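PDB 5LFZ: ArCE4A from Arthrobacter sp. AW19M34-1, which probably removes acetyl groups from N-acetylated polysaccharides as a metal-dependent deacetylase of carbohydrate esterase family 4. Local coordinates for residues A[157-161]-A[185-190]. Sequence-based numbering, arbitrary orientation.
Sequences VRIAL and QLVSKL
The amide of Gln185 turns one face to Val157, and both valine methyls lie over it. CG1 of Val157 sits 4.0 Å from Gln185 CD, and CG2 of Val157 is 4.0 Å from Gln185 NE2. The NE2 end of the amide is hydrogen-bonded to OE1 of Gln154. CG1 of Val157 is anti to the backbone N (chi1 172°), which carries it to Lys189 CD, 3.7 Å away. Replacing Gln185 by an alanine would take the amide off the Val157 methyls, and is likely to open a gap beside them and leave Gln154 without this partner.

Deeper in, CB of Ala160 presses on CD1 of Leu186 at a tight 3.5 Å. Leu161 puts one branch on the Lys189 carbonyl and the other on its side chain. Its CD1 is 3.6 Å from Lys189 O, and its CD2 is 3.7 Å from Lys189 CD. CD of Lys189 thus touches both Val157 and Leu161, and its chain crosses each at about a right angle.

Segments 157-161 and 185-190 lie on helices 153-163 and 177-192. Their axes run in the same general direction, 29° apart, and come within 9.7 Å. Strand 168-173 links the helices in sequence. Its Ile170 and Met172 meet Ala160, Leu186 and Leu190 beneath, as helices pack on the NodB-type barrel. No hydrogen bond crosses between the segments, so apolar packing joins them.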
loop_
_atom_site.group_PDB
_atom_site.type_symbol
_atom_site.label_atom_id
_atom_site.label_comp_id
_atom_site.label_asym_id
_atom_site.label_seq_id
_atom_site.Cartn_x
_atom_site.Cartn_y
_atom_site.Cartn_z
ATOM N N VAL A 157 -10.710 -6.336 10.424
ATOM C CA VAL A 157 -10.241 -5.758 11.677
ATOM C C VAL A 157 -9.623 -6.820 12.587
ATOM O O VAL A 157 -8.538 -6.622 13.142
ATOM C CB VAL A 157 -11.387 -5.055 12.427
ATOM C CG1 VAL A 157 -10.943 -4.640 13.809
ATOM C CG2 VAL A 157 -11.888 -3.853 11.632
ATOM N N ARG A 158 -10.311 -7.951 12.729
ATOM C CA ARG A 158 -9.863 -8.995 13.649
ATOM C C ARG A 158 -8.476 -9.511 13.283
ATOM O O ARG A 158 -7.591 -9.581 14.138
ATOM C CB ARG A 158 -10.856 -10.161 13.683
ATOM C CG ARG A 158 -10.466 -11.249 14.682
ATOM C CD ARG A 158 -11.383 -12.460 14.603
ATOM N NE ARG A 158 -11.340 -13.097 13.287
ATOM C CZ ARG A 158 -12.354 -13.763 12.740
ATOM N NH1 ARG A 158 -13.505 -13.886 13.392
ATOM N NH2 ARG A 158 -12.221 -14.309 11.540
ATOM N N ILE A 159 -8.288 -9.864 12.013
ATOM C CA ILE A 159 -7.006 -10.399 11.550
ATOM C C ILE A 159 -5.901 -9.354 11.638
ATOM O O ILE A 159 -4.794 -9.647 12.089
ATOM C CB ILE A 159 -7.110 -10.937 10.106
ATOM C CG1 ILE A 159 -8.057 -12.139 10.068
ATOM C CG2 ILE A 159 -5.732 -11.337 9.568
ATOM C CD1 ILE A 159 -8.359 -12.651 8.679
ATOM N N ALA A 160 -6.200 -8.130 11.218
ATOM C CA ALA A 160 -5.221 -7.054 11.292
ATOM C C ALA A 160 -4.787 -6.807 12.734
ATOM O O ALA A 160 -3.598 -6.698 13.019
ATOM C CB ALA A 160 -5.779 -5.781 10.681
ATOM N N LEU A 161 -5.753 -6.733 13.644
ATOM C CA LEU A 161 -5.457 -6.436 15.040
ATOM C C LEU A 161 -4.662 -7.551 15.709
ATOM O O LEU A 161 -3.662 -7.298 16.388
ATOM C CB LEU A 161 -6.749 -6.190 15.823
ATOM C CG LEU A 161 -6.572 -5.898 17.315
ATOM C CD1 LEU A 161 -5.732 -4.644 17.517
ATOM C CD2 LEU A 161 -7.918 -5.783 18.021
ATOM N N GLN A 185 -12.867 1.352 12.812
ATOM C CA GLN A 185 -12.630 0.422 13.903
ATOM C C GLN A 185 -11.182 -0.077 13.944
ATOM O O GLN A 185 -10.595 -0.225 15.021
ATOM C CB GLN A 185 -13.591 -0.765 13.796
ATOM C CG GLN A 185 -13.467 -1.751 14.933
ATOM C CD GLN A 185 -14.424 -2.923 14.807
ATOM O OE1 GLN A 185 -14.502 -3.770 15.697
ATOM N NE2 GLN A 185 -15.157 -2.979 13.697
ATOM N N LEU A 186 -10.611 -0.342 12.774
ATOM C CA LEU A 186 -9.254 -0.877 12.701
ATOM C C LEU A 186 -8.242 0.110 13.291
ATOM O O LEU A 186 -7.367 -0.271 14.072
ATOM C CB LEU A 186 -8.887 -1.221 11.256
ATOM C CG LEU A 186 -7.452 -1.735 11.108
ATOM C CD1 LEU A 186 -7.218 -2.902 12.053
ATOM C CD2 LEU A 186 -7.150 -2.135 9.679
ATOM N N VAL A 187 -8.376 1.380 12.926
ATOM C CA VAL A 187 -7.489 2.412 13.449
ATOM C C VAL A 187 -7.643 2.545 14.964
ATOM O O VAL A 187 -6.651 2.580 15.696
ATOM C CB VAL A 187 -7.758 3.765 12.780
ATOM C CG1 VAL A 187 -6.934 4.862 13.435
ATOM C CG2 VAL A 187 -7.449 3.680 11.299
ATOM N N SER A 188 -8.887 2.615 15.428
ATOM C CA SER A 188 -9.163 2.735 16.858
ATOM C C SER A 188 -8.517 1.602 17.644
ATOM O O SER A 188 -7.859 1.833 18.657
ATOM C CB SER A 188 -10.669 2.746 17.124
ATOM O OG SER A 188 -11.264 3.917 16.593
ATOM N N LYS A 189 -8.703 0.377 17.166
ATOM C CA LYS A 189 -8.170 -0.783 17.868
ATOM C C LYS A 189 -6.647 -0.873 17.800
ATOM O O LYS A 189 -6.013 -1.274 18.774
ATOM C CB LYS A 189 -8.801 -2.066 17.327
ATOM C CG LYS A 189 -10.210 -2.308 17.872
ATOM C CD LYS A 189 -10.835 -3.569 17.309
ATOM C CE LYS A 189 -12.211 -3.810 17.908
ATOM N NZ LYS A 189 -12.138 -4.144 19.354
ATOM N N LEU A 190 -6.051 -0.498 16.671
ATOM C CA LEU A 190 -4.593 -0.520 16.581
ATOM C C LEU A 190 -3.988 0.535 17.508
ATOM O O LEU A 190 -2.986 0.284 18.180
ATOM C CB LEU A 190 -4.126 -0.306 15.135
ATOM C CG LEU A 190 -4.322 -1.519 14.217
ATOM C CD1 LEU A 190 -4.066 -1.132 12.771
ATOM C CD2 LEU A 190 -3.423 -2.681 14.644
#